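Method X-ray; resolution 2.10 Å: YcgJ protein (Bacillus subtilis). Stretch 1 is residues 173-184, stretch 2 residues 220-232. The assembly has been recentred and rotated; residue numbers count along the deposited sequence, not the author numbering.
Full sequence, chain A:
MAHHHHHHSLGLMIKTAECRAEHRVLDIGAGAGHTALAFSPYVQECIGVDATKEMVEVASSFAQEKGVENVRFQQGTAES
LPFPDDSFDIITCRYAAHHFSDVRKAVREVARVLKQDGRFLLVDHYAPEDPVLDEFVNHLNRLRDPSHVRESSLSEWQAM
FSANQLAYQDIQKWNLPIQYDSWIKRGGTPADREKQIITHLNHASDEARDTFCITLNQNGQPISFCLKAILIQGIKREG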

# COMPACT_ATOMS: atom_id res chain seq x y z
N LYS A 173 3.02 -11.48 -7.24
CA LYS A 173 1.94 -10.76 -7.86
C LYS A 173 0.68 -11.60 -7.71
O LYS A 173 0.73 -12.83 -7.79
CB LYS A 173 2.20 -10.61 -9.36
CG LYS A 173 3.29 -9.68 -9.74
CD LYS A 173 3.46 -9.70 -11.27
CE LYS A 173 4.43 -8.63 -11.71
NZ LYS A 173 4.82 -8.72 -13.16
N TRP A 174 -0.44 -10.95 -7.49
CA TRP A 174 -1.72 -11.66 -7.41
C TRP A 174 -2.83 -10.73 -7.78
O TRP A 174 -2.67 -9.50 -7.71
CB TRP A 174 -1.91 -12.26 -6.01
CG TRP A 174 -2.08 -11.27 -4.91
CD1 TRP A 174 -3.26 -10.80 -4.41
CD2 TRP A 174 -1.04 -10.64 -4.16
NE1 TRP A 174 -3.02 -9.89 -3.41
CE2 TRP A 174 -1.67 -9.78 -3.22
CE3 TRP A 174 0.36 -10.71 -4.18
CZ2 TRP A 174 -0.94 -9.01 -2.32
CZ3 TRP A 174 1.08 -9.94 -3.27
CH2 TRP A 174 0.43 -9.10 -2.38
N ASN A 175 -3.95 -11.31 -8.19
CA ASN A 175 -5.20 -10.58 -8.44
C ASN A 175 -5.90 -10.39 -7.11
O ASN A 175 -6.13 -11.35 -6.38
CB ASN A 175 -6.12 -11.33 -9.42
CG ASN A 175 -5.70 -11.14 -10.88
OD1 ASN A 175 -4.88 -10.29 -11.21
ND2 ASN A 175 -6.31 -11.92 -11.77
N LEU A 176 -6.19 -9.14 -6.77
CA LEU A 176 -6.88 -8.83 -5.52
C LEU A 176 -8.37 -8.73 -5.82
O LEU A 176 -8.79 -7.79 -6.45
CB LEU A 176 -6.34 -7.52 -4.95
CG LEU A 176 -7.03 -6.89 -3.74
CD1 LEU A 176 -6.86 -7.80 -2.54
CD2 LEU A 176 -6.43 -5.51 -3.48
N PRO A 177 -9.17 -9.72 -5.37
CA PRO A 177 -10.60 -9.74 -5.71
C PRO A 177 -11.39 -8.72 -4.90
O PRO A 177 -11.18 -8.59 -3.69
CB PRO A 177 -11.03 -11.17 -5.36
CG PRO A 177 -10.11 -11.58 -4.26
CD PRO A 177 -8.79 -10.88 -4.54
N ILE A 178 -12.27 -8.00 -5.58
CA ILE A 178 -13.10 -6.99 -4.93
C ILE A 178 -14.57 -7.36 -5.16
O ILE A 178 -15.01 -7.51 -6.29
CB ILE A 178 -12.78 -5.56 -5.44
CG1 ILE A 178 -11.46 -5.06 -4.83
CG2 ILE A 178 -13.86 -4.57 -4.98
CD1 ILE A 178 -10.37 -5.25 -5.66
N GLN A 179 -15.29 -7.53 -4.05
CA GLN A 179 -16.72 -7.71 -4.06
C GLN A 179 -17.34 -6.31 -4.06
O GLN A 179 -17.19 -5.55 -3.13
CB GLN A 179 -17.19 -8.53 -2.85
CG GLN A 179 -16.57 -9.95 -2.73
CD GLN A 179 -16.72 -10.83 -3.98
OE1 GLN A 179 -15.75 -11.48 -4.45
NE2 GLN A 179 -17.91 -10.84 -4.55
N TYR A 180 -18.00 -5.99 -5.17
CA TYR A 180 -18.44 -4.64 -5.47
C TYR A 180 -19.32 -4.00 -4.38
O TYR A 180 -19.07 -2.86 -3.96
CB TYR A 180 -19.15 -4.64 -6.83
CG TYR A 180 -19.74 -3.29 -7.14
CD1 TYR A 180 -21.09 -3.02 -6.89
CD2 TYR A 180 -18.94 -2.25 -7.61
CE1 TYR A 180 -21.63 -1.76 -7.13
CE2 TYR A 180 -19.47 -0.98 -7.86
CZ TYR A 180 -20.80 -0.75 -7.62
OH TYR A 180 -21.32 0.49 -7.85
N ASP A 181 -20.33 -4.74 -3.90
CA ASP A 181 -21.32 -4.17 -2.97
C ASP A 181 -20.62 -3.74 -1.71
O ASP A 181 -20.86 -2.67 -1.16
CB ASP A 181 -22.41 -5.18 -2.59
CG ASP A 181 -23.53 -5.29 -3.64
OD1 ASP A 181 -23.72 -4.38 -4.50
OD2 ASP A 181 -24.24 -6.33 -3.56
N SER A 182 -19.74 -4.60 -1.24
CA SER A 182 -18.99 -4.36 -0.03
C SER A 182 -18.00 -3.19 -0.20
O SER A 182 -17.86 -2.35 0.68
CB SER A 182 -18.28 -5.65 0.35
OG SER A 182 -17.30 -5.41 1.32
N TRP A 183 -17.33 -3.15 -1.34
CA TRP A 183 -16.38 -2.08 -1.68
C TRP A 183 -17.04 -0.70 -1.69
O TRP A 183 -16.48 0.27 -1.21
CB TRP A 183 -15.83 -2.41 -3.07
CG TRP A 183 -14.73 -1.57 -3.59
CD1 TRP A 183 -13.47 -1.50 -3.12
CD2 TRP A 183 -14.77 -0.74 -4.74
NE1 TRP A 183 -12.72 -0.66 -3.90
CE2 TRP A 183 -13.51 -0.17 -4.90
CE3 TRP A 183 -15.79 -0.39 -5.65
CZ2 TRP A 183 -13.20 0.70 -5.94
CZ3 TRP A 183 -15.49 0.47 -6.67
CH2 TRP A 183 -14.20 1.02 -6.81
N ILE A 184 -18.24 -0.61 -2.26
CA ILE A 184 -19.00 0.64 -2.27
C ILE A 184 -19.43 1.04 -0.87
O ILE A 184 -19.27 2.20 -0.51
CB ILE A 184 -20.24 0.53 -3.16
CG1 ILE A 184 -19.83 0.43 -4.63
CG2 ILE A 184 -21.20 1.72 -2.92
CD1 ILE A 184 -19.05 1.61 -5.19
N GLY A 220 -26.52 -4.55 -15.69
CA GLY A 220 -25.38 -3.66 -15.56
C GLY A 220 -24.90 -3.39 -14.15
O GLY A 220 -23.91 -2.70 -13.97
N GLN A 221 -25.59 -3.92 -13.14
CA GLN A 221 -25.17 -3.74 -11.75
C GLN A 221 -23.88 -4.56 -11.55
O GLN A 221 -23.87 -5.76 -11.81
CB GLN A 221 -26.27 -4.19 -10.79
CG GLN A 221 -25.94 -4.03 -9.30
CD GLN A 221 -25.90 -2.58 -8.83
OE1 GLN A 221 -26.28 -1.66 -9.57
NE2 GLN A 221 -25.44 -2.37 -7.60
N PRO A 222 -22.76 -3.89 -11.15
CA PRO A 222 -21.51 -4.64 -11.03
C PRO A 222 -21.53 -5.63 -9.88
O PRO A 222 -22.20 -5.40 -8.87
CB PRO A 222 -20.46 -3.55 -10.82
CG PRO A 222 -21.15 -2.27 -11.27
CD PRO A 222 -22.55 -2.47 -10.85
N ILE A 223 -20.79 -6.72 -10.04
CA ILE A 223 -20.69 -7.77 -9.04
C ILE A 223 -19.30 -7.83 -8.43
O ILE A 223 -19.16 -7.84 -7.21
CB ILE A 223 -21.09 -9.12 -9.65
CG1 ILE A 223 -22.59 -9.11 -9.95
CG2 ILE A 223 -20.76 -10.27 -8.71
CD1 ILE A 223 -23.04 -10.20 -10.89
N SER A 224 -18.28 -7.89 -9.28
CA SER A 224 -16.92 -8.02 -8.82
C SER A 224 -15.91 -7.55 -9.86
O SER A 224 -16.23 -7.40 -11.04
CB SER A 224 -16.63 -9.47 -8.41
OG SER A 224 -16.77 -10.35 -9.51
N PHE A 225 -14.69 -7.31 -9.40
CA PHE A 225 -13.56 -7.05 -10.28
C PHE A 225 -12.29 -7.37 -9.51
O PHE A 225 -12.36 -7.63 -8.32
CB PHE A 225 -13.57 -5.61 -10.84
CG PHE A 225 -13.52 -4.53 -9.78
CD1 PHE A 225 -12.30 -4.03 -9.33
CD2 PHE A 225 -14.69 -3.99 -9.25
CE1 PHE A 225 -12.25 -3.02 -8.38
CE2 PHE A 225 -14.65 -2.98 -8.31
CZ PHE A 225 -13.43 -2.51 -7.85
N CYS A 226 -11.16 -7.36 -10.19
CA CYS A 226 -9.89 -7.58 -9.54
C CYS A 226 -8.95 -6.43 -9.79
O CYS A 226 -8.89 -5.90 -10.90
CB CYS A 226 -9.21 -8.86 -10.03
SG CYS A 226 -9.99 -10.42 -9.50
N LEU A 227 -8.21 -6.07 -8.76
CA LEU A 227 -7.11 -5.16 -8.86
C LEU A 227 -5.83 -5.99 -9.00
O LEU A 227 -5.83 -7.19 -8.71
CB LEU A 227 -7.05 -4.27 -7.62
CG LEU A 227 -7.72 -2.89 -7.59
CD1 LEU A 227 -8.71 -2.57 -8.68
CD2 LEU A 227 -8.26 -2.54 -6.24
N LYS A 228 -4.75 -5.36 -9.48
CA LYS A 228 -3.45 -6.03 -9.61
C LYS A 228 -2.57 -5.68 -8.42
O LYS A 228 -2.22 -4.52 -8.23
CB LYS A 228 -2.74 -5.57 -10.89
CG LYS A 228 -3.61 -5.49 -12.13
CD LYS A 228 -4.42 -6.74 -12.37
CE LYS A 228 -3.60 -7.82 -12.95
NZ LYS A 228 -4.53 -8.83 -13.58
N ALA A 229 -2.21 -6.68 -7.63
CA ALA A 229 -1.48 -6.46 -6.38
C ALA A 229 -0.13 -7.08 -6.47
O ALA A 229 0.08 -8.03 -7.24
CB ALA A 229 -2.25 -7.05 -5.23
N ILE A 230 0.80 -6.54 -5.70
CA ILE A 230 2.16 -7.03 -5.67
C ILE A 230 2.82 -6.81 -4.31
O ILE A 230 2.45 -5.90 -3.58
CB ILE A 230 2.97 -6.34 -6.82
CG1 ILE A 230 4.27 -7.08 -7.09
CG2 ILE A 230 3.14 -4.85 -6.50
CD1 ILE A 230 5.06 -6.57 -8.34
N LEU A 231 3.78 -7.66 -3.97
CA LEU A 231 4.78 -7.34 -2.96
C LEU A 231 6.08 -7.14 -3.67
O LEU A 231 6.58 -8.07 -4.36
CB LEU A 231 4.94 -8.42 -1.90
CG LEU A 231 6.18 -8.25 -0.98
CD1 LEU A 231 6.13 -6.96 -0.19
CD2 LEU A 231 6.31 -9.44 0.00
N ILE A 232 6.63 -5.95 -3.52
CA ILE A 232 7.94 -5.60 -4.02
C ILE A 232 8.86 -5.51 -2.82
O ILE A 232 8.50 -4.92 -1.78
CB ILE A 232 7.90 -4.22 -4.74
CG1 ILE A 232 7.09 -4.29 -6.03
CG2 ILE A 232 9.30 -3.70 -5.04
CD1 ILE A 232 6.52 -2.96 -6.43
O HOH W 1 -20.93 -7.64 -5.21

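Strand 222-232 pairs antiparallel with strand 173-179, and its first residues also receive the helix that starts at Tyr180; together the two stretches bury 1025 Å². Gly220 makes no contact; its positive phi (86°) is one that glycine adopts readily. Gln221 brings its amide near the tyrosine ring, with NE2 3.9 Å from Tyr180 CE1. Pro222 sets CB of its compact, apolar ring over one face of Tyr180, 3.8 Å from Tyr180 CG, a CH-pi contact almost along the ring normal. The CA-to-CB bond of Ile223 points away, and the residue contributes its carbonyl: Tyr180 N donates to Ile223 O at 3.0 Å, and a water that donates to Ile223 O (2.7 Å) accepts from Asp181 N (3.2 Å), so strand and first helical turn are tied by one oxygen. Ser224 pairs with Gln179 without a backbone hydrogen bond, Ser224 CA 4.8 Å from Gln179 CA; its CA also lies 3.2 Å from Ile178 O.

Phe225, itself buried, gathers Ile178, Tyr180 and Trp183 around its ring. Its backbone bonds Ile178 in both directions (Ile178 N to Phe225 O, 2.8 Å; Phe225 N to Ile178 O, 3.1 Å). With chi1 at p, the ring takes Ile178 CG2 over one face, 3.6 Å from Phe225 CZ, and turns its edge to the face of Trp183, where Phe225 CZ and Trp183 CZ2 are 3.7 Å apart and the planes meet at 83°. Cys226 lies on the other face of the sheet beside Pro177, which has no amide hydrogen and occupies a non-hydrogen-bonded pair, so no ladder bond is lost; Cys226 SG is 3.9 Å from Pro177 CA.

Leu227 continues the ladder, with Leu176 N to Leu227 O at 2.8 Å and Leu227 N to Leu176 O at 2.9 Å, while its CD2 packs 3.5 Å from Ile178 CD1. Lys228 curls through three m rotamers so that NZ donates to Asn175 OD1 at 2.8 Å, a polar link on the Cys226 face. Ala229 closes another bonded pair (Trp174 N to Ala229 O, 3.0 Å; Ala229 N to Trp174 O, 2.9 Å). Its methyl sits under the indole, Ala229 CB 3.4 Å from Trp174 CE2; this short side chain lets the ring, with chi1 at p, lie close across the strand. Ile230 pairs with Lys173, whose aliphatic stem gives Lys173 CG 3.8 Å from Ile230 CD1 while its charged end leads away. Leu231 adds a marginal contact, its CB 4.4 Å from Trp174 CZ3, and Ile232 is out of reach.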